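Excinuclease ABC, subunit A. (Deinococcus radiodurans, PDB 2VF7) belongs to the UvrA family of ABC-type ATPases, binds DNA, ATP and zinc, and probably takes part in recognising damaged DNA for excision repair. Local coordinates at residues P343-A346 with I347-R351; L690-T693 with V694-H698; G725-A728 with T729-S732. The protein carries 1 engineered substitution. All blocks are in the same frame, centred on the assembly; numbering follows the deposited sequence.

Contact 1 (P343-A346 with I347-R351); sequences PEQA and IALQR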
loop_
_atom_site.group_PDB
_atom_site.type_symbol
_atom_site.label_atom_id
_atom_site.label_comp_id
_atom_site.label_asym_id
_atom_site.label_seq_id
_atom_site.Cartn_x
_atom_site.Cartn_y
_atom_site.Cartn_z
ATOM N N PRO A 343 1.210 42.138 -13.926
ATOM C CA PRO A 343 0.005 41.839 -13.141
ATOM C C PRO A 343 0.396 41.201 -11.803
ATOM O O PRO A 343 0.298 41.840 -10.747
ATOM C CB PRO A 343 -0.779 40.838 -14.025
ATOM C CG PRO A 343 0.064 40.569 -15.237
ATOM C CD PRO A 343 1.424 41.162 -15.016
ATOM N N GLU A 344 0.842 39.947 -11.873
ATOM C CA GLU A 344 1.364 39.207 -10.727
ATOM C C GLU A 344 2.784 38.716 -11.049
ATOM O O GLU A 344 3.695 38.841 -10.223
ATOM C CB GLU A 344 0.411 38.052 -10.357
ATOM C CG GLU A 344 0.182 37.004 -11.462
ATOM C CD GLU A 344 -1.263 36.525 -11.544
ATOM O OE1 GLU A 344 -2.153 37.386 -12.113
ATOM O OE2 GLU A 344 -1.514 35.274 -11.066
ATOM N N GLN A 345 2.940 38.200 -12.275
ATOM C CA GLN A 345 4.176 37.620 -12.845
ATOM C C GLN A 345 5.485 37.824 -12.060
ATOM O O GLN A 345 6.025 36.864 -11.504
ATOM C CB GLN A 345 4.337 38.078 -14.310
ATOM C CG GLN A 345 5.178 37.159 -15.205
ATOM C CD GLN A 345 6.569 37.702 -15.539
ATOM O OE1 GLN A 345 7.257 37.155 -16.401
ATOM N NE2 GLN A 345 6.982 38.774 -14.871
ATOM N N ALA A 346 5.979 39.062 -12.004
ATOM C CA ALA A 346 7.287 39.340 -11.409
ATOM C C ALA A 346 7.368 38.989 -9.922
ATOM O O ALA A 346 8.428 38.576 -9.447
ATOM C CB ALA A 346 7.697 40.785 -11.652
ATOM N N ILE A 347 6.252 39.142 -9.204
ATOM C CA ILE A 347 6.171 38.789 -7.775
ATOM C C ILE A 347 6.169 37.263 -7.559
ATOM O O ILE A 347 6.506 36.779 -6.468
ATOM C CB ILE A 347 4.922 39.420 -7.068
ATOM C CG1 ILE A 347 4.614 40.833 -7.593
ATOM C CG2 ILE A 347 5.092 39.416 -5.541
ATOM C CD1 ILE A 347 5.412 41.969 -6.933
ATOM N N ALA A 348 5.787 36.519 -8.598
ATOM C CA ALA A 348 5.782 35.059 -8.551
ATOM C C ALA A 348 7.067 34.479 -9.139
ATOM O O ALA A 348 7.559 33.456 -8.664
ATOM C CB ALA A 348 4.557 34.493 -9.271
ATOM N N LEU A 349 7.604 35.138 -10.171
ATOM C CA LEU A 349 8.860 34.730 -10.814
ATOM C C LEU A 349 10.055 34.873 -9.871
ATOM O O LEU A 349 11.004 34.080 -9.930
ATOM C CB LEU A 349 9.086 35.532 -12.103
ATOM C CG LEU A 349 10.438 35.435 -12.830
ATOM C CD1 LEU A 349 10.253 35.320 -14.343
ATOM C CD2 LEU A 349 11.352 36.619 -12.466
ATOM N N GLN A 350 10.005 35.889 -9.008
ATOM C CA GLN A 350 11.086 36.131 -8.059
ATOM C C GLN A 350 11.153 35.009 -7.027
ATOM O O GLN A 350 12.245 34.473 -6.762
ATOM C CB GLN A 350 10.927 37.491 -7.365
ATOM C CG GLN A 350 12.221 38.042 -6.706
ATOM C CD GLN A 350 12.594 37.350 -5.364
ATOM O OE1 GLN A 350 11.674 36.972 -4.576
ATOM N NE2 GLN A 350 13.901 37.149 -5.154
ATOM N N ARG A 351 9.984 34.648 -6.463
ATOM C CA ARG A 351 9.932 33.702 -5.346
ATOM C C ARG A 351 10.215 32.261 -5.783
ATOM O O ARG A 351 10.579 31.421 -4.961
ATOM C CB ARG A 351 8.599 33.797 -4.580
ATOM C CG ARG A 351 7.395 33.155 -5.263
ATOM C CD ARG A 351 6.419 32.605 -4.226
ATOM N NE ARG A 351 5.629 31.494 -4.755
ATOM C CZ ARG A 351 6.051 30.226 -4.840
ATOM N NH1 ARG A 351 7.276 29.884 -4.429
ATOM N NH2 ARG A 351 5.244 29.288 -5.339
#

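Contact 2 (L690-T693 with V694-H698); sequences LALT and VDEAH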
loop_
_atom_site.group_PDB
_atom_site.type_symbol
_atom_site.label_atom_id
_atom_site.label_comp_id
_atom_site.label_asym_id
_atom_site.label_seq_id
_atom_site.Cartn_x
_atom_site.Cartn_y
_atom_site.Cartn_z
ATOM N N LEU A 690 23.803 -28.051 -2.453
ATOM C CA LEU A 690 23.494 -26.650 -2.720
ATOM C C LEU A 690 23.482 -25.738 -1.490
ATOM O O LEU A 690 23.757 -24.565 -1.623
ATOM C CB LEU A 690 22.197 -26.549 -3.487
ATOM C CG LEU A 690 22.284 -27.131 -4.898
ATOM C CD1 LEU A 690 20.900 -27.394 -5.438
ATOM C CD2 LEU A 690 23.076 -26.193 -5.829
ATOM N N ALA A 691 23.177 -26.294 -0.308
ATOM C CA ALA A 691 23.282 -25.594 0.984
ATOM C C ALA A 691 24.722 -25.420 1.507
ATOM O O ALA A 691 24.960 -24.746 2.536
ATOM C CB ALA A 691 22.423 -26.289 2.031
ATOM N N LEU A 692 25.677 -26.023 0.799
ATOM C CA LEU A 692 27.076 -26.013 1.179
ATOM C C LEU A 692 27.714 -24.688 0.825
ATOM O O LEU A 692 27.521 -24.144 -0.275
ATOM C CB LEU A 692 27.830 -27.164 0.495
ATOM C CG LEU A 692 28.463 -28.364 1.219
ATOM C CD1 LEU A 692 27.855 -28.688 2.562
ATOM C CD2 LEU A 692 28.435 -29.597 0.339
ATOM N N THR A 693 28.503 -24.206 1.776
ATOM C CA THR A 693 29.328 -23.057 1.660
ATOM C C THR A 693 30.451 -23.360 0.653
ATOM O O THR A 693 30.767 -24.535 0.420
ATOM C CB THR A 693 29.867 -22.784 3.062
ATOM O OG1 THR A 693 28.894 -22.051 3.815
ATOM C CG2 THR A 693 31.149 -22.021 3.045
ATOM N N VAL A 694 31.059 -22.336 0.046
ATOM C CA VAL A 694 32.170 -22.579 -0.897
ATOM C C VAL A 694 33.353 -23.259 -0.188
ATOM O O VAL A 694 33.972 -24.178 -0.736
ATOM C CB VAL A 694 32.600 -21.291 -1.709
ATOM C CG1 VAL A 694 33.922 -21.497 -2.411
ATOM C CG2 VAL A 694 31.562 -20.948 -2.751
ATOM N N ASP A 695 33.640 -22.819 1.036
ATOM C CA ASP A 695 34.609 -23.476 1.922
ATOM C C ASP A 695 34.320 -24.957 2.214
ATOM O O ASP A 695 35.243 -25.766 2.194
ATOM C CB ASP A 695 34.666 -22.758 3.266
ATOM C CG ASP A 695 35.467 -21.476 3.234
ATOM O OD1 ASP A 695 35.500 -20.824 4.307
ATOM O OD2 ASP A 695 36.060 -21.116 2.178
ATOM N N GLU A 696 33.066 -25.304 2.533
ATOM C CA GLU A 696 32.730 -26.681 2.919
ATOM C C GLU A 696 32.675 -27.572 1.689
ATOM O O GLU A 696 32.939 -28.769 1.778
ATOM C CB GLU A 696 31.374 -26.796 3.624
ATOM C CG GLU A 696 31.090 -25.918 4.842
ATOM C CD GLU A 696 29.562 -25.823 5.158
ATOM O OE1 GLU A 696 29.195 -25.734 6.356
ATOM O OE2 GLU A 696 28.726 -25.843 4.216
ATOM N N ALA A 697 32.303 -27.004 0.546
ATOM C CA ALA A 697 32.264 -27.771 -0.706
ATOM C C ALA A 697 33.672 -28.005 -1.252
ATOM O O ALA A 697 33.890 -28.896 -2.092
ATOM C CB ALA A 697 31.390 -27.077 -1.738
ATOM N N HIS A 698 34.610 -27.193 -0.762
ATOM C CA HIS A 698 36.017 -27.261 -1.117
ATOM C C HIS A 698 36.600 -28.526 -0.494
ATOM O O HIS A 698 37.348 -29.267 -1.151
ATOM C CB HIS A 698 36.709 -25.989 -0.607
ATOM C CG HIS A 698 38.187 -25.942 -0.846
ATOM N ND1 HIS A 698 39.104 -26.412 0.069
ATOM C CD2 HIS A 698 38.908 -25.434 -1.875
ATOM C CE1 HIS A 698 40.327 -26.215 -0.395
ATOM N NE2 HIS A 698 40.236 -25.619 -1.571
#

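Contact 3 (G725-A728 with T729-S732); sequences GQPA and TELS. With ADP (adenosine-5'-diphosphate), chain E.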
loop_
_atom_site.group_PDB
_atom_site.type_symbol
_atom_site.label_atom_id
_atom_site.label_comp_id
_atom_site.label_asym_id
_atom_site.label_seq_id
_atom_site.Cartn_x
_atom_site.Cartn_y
_atom_site.Cartn_z
ATOM N N GLY A 725 24.105 -22.946 -3.857
ATOM C CA GLY A 725 22.763 -22.683 -4.376
ATOM C C GLY A 725 22.154 -21.350 -3.943
ATOM O O GLY A 725 21.004 -21.058 -4.268
ATOM N N GLN A 726 22.916 -20.526 -3.223
ATOM C CA GLN A 726 22.377 -19.266 -2.676
ATOM C C GLN A 726 21.842 -18.445 -3.836
ATOM O O GLN A 726 22.584 -18.191 -4.777
ATOM C CB GLN A 726 23.445 -18.503 -1.885
ATOM C CG GLN A 726 22.869 -17.347 -1.093
ATOM C CD GLN A 726 23.858 -16.631 -0.194
ATOM O OE1 GLN A 726 24.957 -17.127 0.105
ATOM N NE2 GLN A 726 23.453 -15.462 0.278
ATOM N N PRO A 727 20.539 -18.060 -3.797
ATOM C CA PRO A 727 19.935 -17.369 -4.936
ATOM C C PRO A 727 20.622 -16.036 -5.191
ATOM O O PRO A 727 21.091 -15.415 -4.250
ATOM C CB PRO A 727 18.502 -17.095 -4.467
ATOM C CG PRO A 727 18.264 -18.030 -3.386
ATOM C CD PRO A 727 19.576 -18.204 -2.697
ATOM N N ALA A 728 20.638 -15.602 -6.449
ATOM C CA ALA A 728 21.310 -14.380 -6.885
ATOM C C ALA A 728 20.649 -13.107 -6.368
ATOM O O ALA A 728 21.270 -12.047 -6.286
ATOM C CB ALA A 728 21.346 -14.356 -8.409
ATOM N N THR A 729 19.370 -13.201 -6.041
ATOM C CA THR A 729 18.647 -12.036 -5.559
ATOM C C THR A 729 19.097 -11.625 -4.142
ATOM O O THR A 729 18.805 -10.507 -3.701
ATOM C CB THR A 729 17.113 -12.256 -5.658
ATOM O OG1 THR A 729 16.790 -13.571 -5.187
ATOM C CG2 THR A 729 16.655 -12.122 -7.115
ATOM N N GLU A 730 19.819 -12.526 -3.455
ATOM C CA GLU A 730 20.366 -12.288 -2.108
ATOM C C GLU A 730 21.775 -11.707 -2.150
ATOM O O GLU A 730 22.435 -11.620 -1.122
ATOM C CB GLU A 730 20.431 -13.625 -1.339
ATOM C CG GLU A 730 19.081 -14.256 -1.098
ATOM C CD GLU A 730 19.109 -15.435 -0.166
ATOM O OE1 GLU A 730 18.023 -15.823 0.334
ATOM O OE2 GLU A 730 20.201 -16.001 0.075
ATOM N N LEU A 731 22.270 -11.355 -3.338
ATOM C CA LEU A 731 23.691 -10.989 -3.472
ATOM C C LEU A 731 23.906 -9.534 -3.839
ATOM O O LEU A 731 23.120 -8.945 -4.570
ATOM C CB LEU A 731 24.430 -11.900 -4.454
ATOM C CG LEU A 731 24.404 -13.432 -4.319
ATOM C CD1 LEU A 731 25.351 -14.042 -5.316
ATOM C CD2 LEU A 731 24.748 -13.953 -2.943
ATOM N N SER A 732 24.980 -8.967 -3.323
ATOM C CA SER A 732 25.288 -7.553 -3.495
ATOM C C SER A 732 26.008 -7.374 -4.822
ATOM O O SER A 732 26.233 -8.344 -5.541
ATOM C CB SER A 732 26.192 -7.090 -2.365
ATOM O OG SER A 732 27.275 -7.996 -2.205
HETATM P PB ADP E . 28.232 -7.421 5.092
HETATM O O1B ADP E . 29.375 -6.996 5.968
HETATM O O2B ADP E . 28.662 -7.974 3.766
HETATM O O3B ADP E . 27.175 -6.341 4.960
HETATM P PA ADP E . 26.268 -9.409 5.189
HETATM O O1A ADP E . 26.136 -9.002 3.720
HETATM O O2A ADP E . 25.087 -9.257 6.090
HETATM O O3A ADP E . 27.526 -8.665 5.851
HETATM O "O5'" ADP E . 26.617 -10.980 5.189
HETATM C "C5'" ADP E . 26.421 -11.863 6.297
HETATM C "C4'" ADP E . 25.662 -13.085 5.805
HETATM O "O4'" ADP E . 24.326 -12.684 5.479
HETATM C "C3'" ADP E . 26.226 -13.739 4.544
HETATM O "O3'" ADP E . 26.159 -15.183 4.638
HETATM C "C2'" ADP E . 25.300 -13.205 3.460
HETATM O "O2'" ADP E . 25.263 -14.012 2.287
HETATM C "C1'" ADP E . 23.959 -13.145 4.182
HETATM N N9 ADP E . 23.014 -12.174 3.597
HETATM C C8 ADP E . 23.213 -10.841 3.515
HETATM N N7 ADP E . 22.187 -10.201 2.922
HETATM C C5 ADP E . 21.289 -11.160 2.623
HETATM C C6 ADP E . 19.948 -11.169 2.016
HETATM N N6 ADP E . 19.389 -10.010 1.579
HETATM N N1 ADP E . 19.331 -12.356 1.893
HETATM C C2 ADP E . 19.878 -13.519 2.318
HETATM N N3 ADP E . 21.086 -13.583 2.891
HETATM C C4 ADP E . 21.826 -12.452 3.074
#

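Contact 1 (P343-A346 with I347-R351)
Gln345 and Leu349 stand side by side, pointing the same way, near the start of helix 345-365, and illustrate how an α-helix sets residues four apart on a common face. In both, CG lies anti to the backbone N (chi1 -155° and 170°), which sends the two chains out along neighbouring paths. The glutamine then bends at its second torsion, and its amide oxygen OE1 comes 4.1 Å from the CD1 methyl of Leu349, a loose van der Waals approach. The leucine is buried against Ala127 of helix 116-127, whereas Gln345 leans on Arg338 of the preceding loop.

The backbone of this pair does the polar work. The carbonyl oxygen of Gln345 is shared by two donors: Leu349 N, at 2.7 Å, arrives almost head-on to the carbonyl, while Ala348 N, at 2.9 Å, reaches the oxygen from above the carbonyl plane. The shared acceptor thus combines an i to i+4 helical bond with an i to i+3 bond.

Ile347 occupies another side of the turn and packs back on the carbonyl of Glu344. Its amide meets Glu344 O at 2.8 Å in the carbonyl plane, and its side chain lies alongside the same oxygen: with CG2 anti to the backbone N, the CG1 branch is brought round beside that nitrogen, and CG1 comes within 3.4 Å of Glu344 O. Arg342 touches the isoleucine from the loop.

Gln350 closes the turn. Its side chain bends away from the 343-346 segment, and NE2 donates a hydrogen bond to Ala328 O at the end of helix 317-328. Its amide N binds Ala346 O at 3.1 Å, and its CB rests 3.4 Å from that same Ala346 O.

Contact 2 (L690-T693 with V694-H698)
Thr693 and Glu696 meet where a loop of the ABC-type ATPase region runs into helix 694-700, a worked case of a side chain three residues on turning back to bind a backbone amide at a helix start. The N-H of Thr693 points almost straight at Glu696 OE2 (2.9 Å, 171°), which it reaches from above the carboxylate plane. With CG beside its own backbone N (chi1 -53°) and an extended chain beyond, the glutamate lays its carboxylate back over the loop, crossing the threonine side chain at about a right angle; CD comes 3.7 Å from Thr693 CB.

Beside this bond lies apolar packing. Leu692 passes obliquely over the glutamate, its CD1 methyl 3.4 Å from OE2, and its CB sits 4.2 Å from Ala697 CB.

Further out, helix 705-716 covers the far flank: Val694 packs on Leu714 and Ala697 on Leu711, while backbone bonds of Leu692 and Val694 to Leu724 and Leu722 fix the course of the loop. The other carboxylate oxygen of Glu696 lies close to one of Glu459, a like-charge approach that might raise the proton affinity of either group.

On the helix side, the first turn is tied by Ala697 N to Thr693 O at 2.9 Å, and the threonine methyl CG2 abuts Asp695 CB at 3.6 Å.

Contact 3 (G725-A728 with T729-S732)
The LSGGE signature sequence of the ABC ATPases begins at Leu731, and the loop and short 3-10 turn leading into it carry two residues of an ADP site, Gln726 from the loop and Glu730 from the turn. Lys49 and Gly46 of a P-loop nearly seven hundred residues earlier in the chain hold the same nucleotide. The extended side chain of Gln726, with CG anti to the backbone N (chi1 -169°), carries NE2 to the ribose: it donates to ADP O2' in a nearly linear bond of 3.1 Å. The same NE2 makes a weak bond of 3.3 Å to Glu730 OE2, the amide and carboxylate planes standing 74° apart. Glu730 in turn lies against the adenine, CD 3.2 Å from ADP C2. Trp649 packs on both Glu730 and Pro727. Were Glu730 an alanine, the Gln726 amide would probably lose one restraint on its rotation, and a gap would be likely to open beside the adenine. The turn itself is held by Glu730 N to Pro727 O and by Leu731 N to Ala728 O (3.2 Å), both donors standing above the carbonyl planes. Leu731 CD2 ends 3.8 Å from Gln726 NE2.

All three contacts are local turns, yet their chemistry follows their place in the fold. Contact 1 lies at the surface, away from the annotated sites, and relies on helix backbone bonds with light side-chain packing; its centre is 68 Å from that of contact 2, across the centre of the chain. Contact 2 is partly buried and uses a carboxylate on a backbone amide. Contact 3 is buried and lends its polar side chains to a nucleotide. Contacts 2 and 3 share the ABC transporter region and touch directly, Leu690 O lying 2.8 Å from Gly725 N, so the helix junction adjoins the nucleotide-binding turn.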